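Arylmalonate decarboxylase (Bordetella bronchiseptica, PDB 3DTV) catalyses the decarboxylation of 2-aryl-2-methylmalonates, releasing carbon dioxide and yielding 2-arylpropionates. Local coordinates at residues A121-Y126 with I184-G189; G10-P15 with V70-T75. One frame throughout, in Å; residues are numbered along the deposited sequence.

Contacts 1 and 2 are equivalent joints in two different sheets. Each pairs the first and third strands of a four-stranded parallel sheet of order 2-1-3-4, and the two lie on opposite sides of the chain's centre, their own centres about 17 Å apart. Both are buried along their strands and become polar where the chain leaves the sheet. There they converge on one sulfate ion. Both give the ion a backbone N-H, from Gly189 and from Thr75; contact 1 adds the Tyr126 phenol, while the methionine pair of contact 2 belongs to its buried part.

Contact 1. Residues A121-Y126 with I184-G189; sequences ALATAY and ILLSCG. With SO4 (sulfate ion), chain F.
Ala123 CB touches both Ile184 CG2 (4.3 Å) and Leu186 CD1 (4.0 Å), at the apolar centre where the first and third strands of a parallel 2-1-3-4 sheet run side by side. Leu186 CG lies anti to the backbone N (chi1 178°), and its CD1 reaches back over the neighbouring strand to touch Ala123 O too. Helix 164-176 packs on this face. The other face carries Leu122 and Leu185, which meet helix 128-140.

Between the faces the backbones zip together: Leu185 N donates to Ala121 O, Ala123 N to Leu185 O, and Ser187 N to Ala123 O. The ladder slackens at its C-terminal end, where Ala125 N makes a weak bond of 3.4 Å to Ser187 O. Here Thr124 OG1 accepts from Tyr126 N at 2.9 Å in an ST turn, and also bonds to Asn131.

From that turn the Tyr126 ring swings toward the second strand. Ser187 O lies over one face of the ring, and CE1 comes 3.5 Å from Ser187 OG. Tyr126 OH and Ser187 OG, 2.9 Å apart, are within hydrogen-bonding distance, and Ser211 OG is a second partner of Ser187 OG. Beyond the phenol the sulfate, probably from the crystallisation liquor, places O2 in the ring plane. This oxygen is held from the loops after the two strands, by Tyr126 OH (2.5 Å) and Gly189 N (2.8 Å).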
loop_
_atom_site.group_PDB
_atom_site.type_symbol
_atom_site.label_atom_id
_atom_site.label_comp_id
_atom_site.label_asym_id
_atom_site.label_seq_id
_atom_site.Cartn_x
_atom_site.Cartn_y
_atom_site.Cartn_z
ATOM N N ALA A 121 1.972 4.952 -14.206
ATOM C CA ALA A 121 2.125 6.373 -13.894
ATOM C C ALA A 121 2.044 6.640 -12.387
ATOM O O ALA A 121 1.276 5.999 -11.677
ATOM C CB ALA A 121 1.074 7.230 -14.699
ATOM N N LEU A 122 2.801 7.620 -11.909
ATOM C CA LEU A 122 2.891 7.865 -10.482
ATOM C C LEU A 122 2.144 9.131 -10.047
ATOM O O LEU A 122 2.341 10.194 -10.614
ATOM C CB LEU A 122 4.381 7.961 -10.105
ATOM C CG LEU A 122 5.127 6.675 -9.752
ATOM C CD1 LEU A 122 4.710 5.528 -10.547
ATOM C CD2 LEU A 122 6.636 6.903 -9.814
ATOM N N ALA A 123 1.295 9.007 -9.034
ATOM C CA ALA A 123 0.574 10.143 -8.432
ATOM C C ALA A 123 0.726 10.102 -6.928
ATOM O O ALA A 123 0.148 9.232 -6.227
ATOM C CB ALA A 123 -0.915 10.105 -8.809
ATOM N N THR A 124 1.502 11.020 -6.378
ATOM C CA THR A 124 1.901 10.791 -4.987
ATOM C C THR A 124 1.801 12.038 -4.134
ATOM O O THR A 124 1.474 13.123 -4.626
ATOM C CB THR A 124 3.346 10.323 -4.868
ATOM O OG1 THR A 124 4.192 11.489 -4.803
ATOM C CG2 THR A 124 3.751 9.381 -6.047
ATOM N N ALA A 125 2.091 11.886 -2.842
ATOM C CA ALA A 125 2.045 13.041 -1.965
ATOM C C ALA A 125 3.473 13.294 -1.451
ATOM O O ALA A 125 3.681 13.961 -0.437
ATOM C CB ALA A 125 1.022 12.817 -0.854
ATOM N N TYR A 126 4.459 12.763 -2.187
ATOM C CA TYR A 126 5.868 12.810 -1.752
ATOM C C TYR A 126 6.697 13.945 -2.345
ATOM O O TYR A 126 6.370 14.519 -3.384
ATOM C CB TYR A 126 6.584 11.496 -2.075
ATOM C CG TYR A 126 5.852 10.253 -1.632
ATOM C CD1 TYR A 126 5.811 9.139 -2.444
ATOM C CD2 TYR A 126 5.188 10.195 -0.383
ATOM C CE1 TYR A 126 5.139 7.978 -2.046
ATOM C CE2 TYR A 126 4.495 9.020 0.040
ATOM C CZ TYR A 126 4.494 7.919 -0.807
ATOM O OH TYR A 126 3.878 6.760 -0.446
ATOM N N ILE A 184 -2.254 3.434 -12.888
ATOM C CA ILE A 184 -1.795 4.553 -12.095
ATOM C C ILE A 184 -1.527 4.090 -10.673
ATOM O O ILE A 184 -2.356 3.426 -10.047
ATOM C CB ILE A 184 -2.811 5.714 -12.073
ATOM C CG1 ILE A 184 -3.231 6.098 -13.476
ATOM C CG2 ILE A 184 -2.241 6.894 -11.339
ATOM C CD1 ILE A 184 -4.200 7.281 -13.552
ATOM N N LEU A 185 -0.366 4.434 -10.157
ATOM C CA LEU A 185 -0.120 4.218 -8.740
ATOM C C LEU A 185 -0.385 5.523 -7.963
ATOM O O LEU A 185 0.317 6.544 -8.169
ATOM C CB LEU A 185 1.286 3.669 -8.510
ATOM C CG LEU A 185 1.785 3.711 -7.093
ATOM C CD1 LEU A 185 0.900 2.855 -6.209
ATOM C CD2 LEU A 185 3.251 3.236 -7.047
ATOM N N LEU A 186 -1.437 5.510 -7.135
ATOM C CA LEU A 186 -1.750 6.651 -6.263
ATOM C C LEU A 186 -1.175 6.391 -4.877
ATOM O O LEU A 186 -1.716 5.583 -4.086
ATOM C CB LEU A 186 -3.270 6.873 -6.195
ATOM C CG LEU A 186 -3.794 8.012 -5.278
ATOM C CD1 LEU A 186 -3.143 9.362 -5.589
ATOM C CD2 LEU A 186 -5.355 8.117 -5.374
ATOM N N SER A 187 -0.089 7.056 -4.555
ATOM C CA SER A 187 0.699 6.588 -3.421
ATOM C C SER A 187 0.592 7.610 -2.305
ATOM O O SER A 187 1.194 8.682 -2.384
ATOM C CB SER A 187 2.170 6.357 -3.781
ATOM O OG SER A 187 2.810 5.525 -2.788
ATOM N N CYS A 188 -0.192 7.272 -1.286
ATOM C CA CYS A 188 -0.408 8.151 -0.145
ATOM C C CYS A 188 -1.224 7.376 0.925
ATOM O O CYS A 188 -2.439 7.561 1.074
ATOM C CB CYS A 188 -1.105 9.439 -0.598
ATOM S SG CYS A 188 -2.562 9.209 -1.752
ATOM N N GLY A 189 -0.543 6.456 1.615
ATOM C CA GLY A 189 -1.175 5.579 2.639
ATOM C C GLY A 189 -1.826 6.345 3.786
ATOM O O GLY A 189 -2.595 5.772 4.608
HETATM S S SO4 F . 2.862 6.347 2.818
HETATM O O1 SO4 F . 2.510 7.496 3.664
HETATM O O2 SO4 F . 2.277 6.469 1.464
HETATM O O3 SO4 F . 4.340 6.258 2.607
HETATM O O4 SO4 F . 2.342 5.143 3.433
#

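Contact 2. Residues G10-P15 with V70-T75; sequences GMIVPP and VSLMGT. With SO4 (sulfate ion), chain F.
Two neighbouring strands of a four-stranded parallel sheet, 9-13 and 69-72, meet here and run on into the loops at their C-terminal ends. Three backbone bonds join them: Ser71 N to Gly10 O, Ile12 N to Ser71 O, and Met73 N to Ile12 O. The last, at 2.7 Å, lies in the carbonyl plane and carries the pairing one residue past the second strand, where Met73 is the centre of an inverse gamma turn.

On the Met11 face of the sheet, Met73, reaching in from the turn, crosses Met11 at a slant. Met11 is extended beyond CG, while Met73 is folded at chi2 (-70°) and chi3 (-84°), which brings its whole thioether against the straight chain. Met73 CG rests 3.6 Å from Met11 CG, and the terminal CE methyls are tightly packed at 3.5 Å. Phe216 of helix 211-223 touches both methionines.

The opposite face belongs to Ile12, whose two branches diverge to separate partners. Its CD1 meets Val70 CG1 at 3.9 Å, and its CG2 meets Leu72 CD1 at 3.8 Å; helix 48-64 packs against this side.

Farther along, the Pro14 ring leans on the turn, with CD 3.6 Å from Met73 O. Past Gly74 the chain turns to the sulfate, and Thr75 N donates to its O4 at 2.9 Å with an N-H...O angle of 168°. Ser76 N also bonds the ion. The sulfate lies between the C-terminal ends of the two sheets and probably marks the active-site pocket for a substrate carboxylate. Parallel 2-1-3-4 sheets with such loops at their C-terminal ends fit the alpha/beta fold of the Asp/Glu racemase clan.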
loop_
_atom_site.group_PDB
_atom_site.type_symbol
_atom_site.label_atom_id
_atom_site.label_comp_id
_atom_site.label_asym_id
_atom_site.label_seq_id
_atom_site.Cartn_x
_atom_site.Cartn_y
_atom_site.Cartn_z
ATOM N N GLY A 10 -3.046 -7.753 11.741
ATOM C CA GLY A 10 -2.286 -6.735 12.457
ATOM C C GLY A 10 -1.641 -5.764 11.464
ATOM O O GLY A 10 -1.104 -6.171 10.397
ATOM N N MET A 11 -1.669 -4.477 11.802
ATOM C CA MET A 11 -1.046 -3.500 10.942
ATOM C C MET A 11 -0.113 -2.618 11.731
ATOM O O MET A 11 -0.498 -1.978 12.695
ATOM C CB MET A 11 -2.117 -2.641 10.288
ATOM C CG MET A 11 -2.930 -3.437 9.272
ATOM S SD MET A 11 -4.193 -2.471 8.417
ATOM C CE MET A 11 -4.510 -3.539 6.970
ATOM N N ILE A 12 1.120 -2.560 11.276
ATOM C CA ILE A 12 2.053 -1.586 11.773
ATOM C C ILE A 12 1.866 -0.291 11.034
ATOM O O ILE A 12 1.984 -0.220 9.803
ATOM C CB ILE A 12 3.512 -2.109 11.637
ATOM C CG1 ILE A 12 3.660 -3.527 12.226
ATOM C CG2 ILE A 12 4.507 -1.110 12.254
ATOM C CD1 ILE A 12 5.056 -4.116 11.975
ATOM N N VAL A 13 1.584 0.762 11.778
ATOM C CA VAL A 13 1.164 2.001 11.154
ATOM C C VAL A 13 2.181 3.092 11.501
ATOM O O VAL A 13 2.753 3.075 12.544
ATOM C CB VAL A 13 -0.258 2.306 11.667
ATOM C CG1 VAL A 13 -0.395 3.714 12.202
ATOM C CG2 VAL A 13 -1.313 1.889 10.655
ATOM N N PRO A 14 2.421 4.040 10.599
ATOM C CA PRO A 14 3.403 5.059 10.909
ATOM C C PRO A 14 3.079 5.926 12.137
ATOM O O PRO A 14 3.965 6.109 12.953
ATOM C CB PRO A 14 3.411 5.931 9.634
ATOM C CG PRO A 14 2.913 5.019 8.514
ATOM C CD PRO A 14 1.848 4.196 9.228
ATOM N N PRO A 15 1.855 6.523 12.235
ATOM C CA PRO A 15 1.553 7.403 13.413
ATOM C C PRO A 15 1.790 6.782 14.806
ATOM O O PRO A 15 1.645 5.581 14.978
ATOM C CB PRO A 15 0.064 7.782 13.194
ATOM C CG PRO A 15 -0.088 7.721 11.686
ATOM C CD PRO A 15 0.723 6.509 11.288
ATOM N N VAL A 70 0.720 -9.963 9.711
ATOM C CA VAL A 70 1.166 -8.617 10.036
ATOM C C VAL A 70 1.568 -7.865 8.764
ATOM O O VAL A 70 2.381 -8.363 7.991
ATOM C CB VAL A 70 2.343 -8.675 11.004
ATOM C CG1 VAL A 70 2.987 -7.289 11.140
ATOM C CG2 VAL A 70 1.879 -9.200 12.407
ATOM N N SER A 71 0.985 -6.683 8.521
ATOM C CA SER A 71 1.415 -5.827 7.402
ATOM C C SER A 71 2.058 -4.570 7.943
ATOM O O SER A 71 1.515 -3.922 8.828
ATOM C CB SER A 71 0.218 -5.444 6.466
ATOM O OG SER A 71 0.732 -4.666 5.373
ATOM N N LEU A 72 3.231 -4.245 7.443
ATOM C CA LEU A 72 3.811 -2.914 7.593
ATOM C C LEU A 72 3.120 -1.923 6.654
ATOM O O LEU A 72 3.384 -1.867 5.441
ATOM C CB LEU A 72 5.341 -2.928 7.320
ATOM C CG LEU A 72 6.054 -1.572 7.387
ATOM C CD1 LEU A 72 5.900 -0.885 8.760
ATOM C CD2 LEU A 72 7.531 -1.749 7.015
ATOM N N MET A 73 2.264 -1.096 7.235
ATOM C CA MET A 73 1.309 -0.361 6.432
ATOM C C MET A 73 1.834 1.039 6.202
ATOM O O MET A 73 1.148 1.981 6.521
ATOM C CB MET A 73 -0.063 -0.308 7.129
ATOM C CG MET A 73 -0.850 -1.593 7.012
ATOM S SD MET A 73 -1.449 -1.902 5.288
ATOM C CE MET A 73 -2.972 -0.891 5.354
ATOM N N GLY A 74 3.058 1.161 5.685
ATOM C CA GLY A 74 3.599 2.449 5.252
ATOM C C GLY A 74 4.395 2.177 3.965
ATOM O O GLY A 74 5.255 1.293 3.923
ATOM N N THR A 75 4.073 2.885 2.892
ATOM C CA THR A 75 4.681 2.603 1.599
ATOM C C THR A 75 6.113 3.143 1.563
ATOM O O THR A 75 7.049 2.411 1.278
ATOM C CB THR A 75 3.839 3.230 0.446
ATOM O OG1 THR A 75 2.478 3.345 0.869
ATOM C CG2 THR A 75 3.932 2.405 -0.854
HETATM S S SO4 F . 2.862 6.347 2.818
HETATM O O1 SO4 F . 2.510 7.496 3.664
HETATM O O2 SO4 F . 2.277 6.469 1.464
HETATM O O3 SO4 F . 4.340 6.258 2.607
HETATM O O4 SO4 F . 2.342 5.143 3.433
#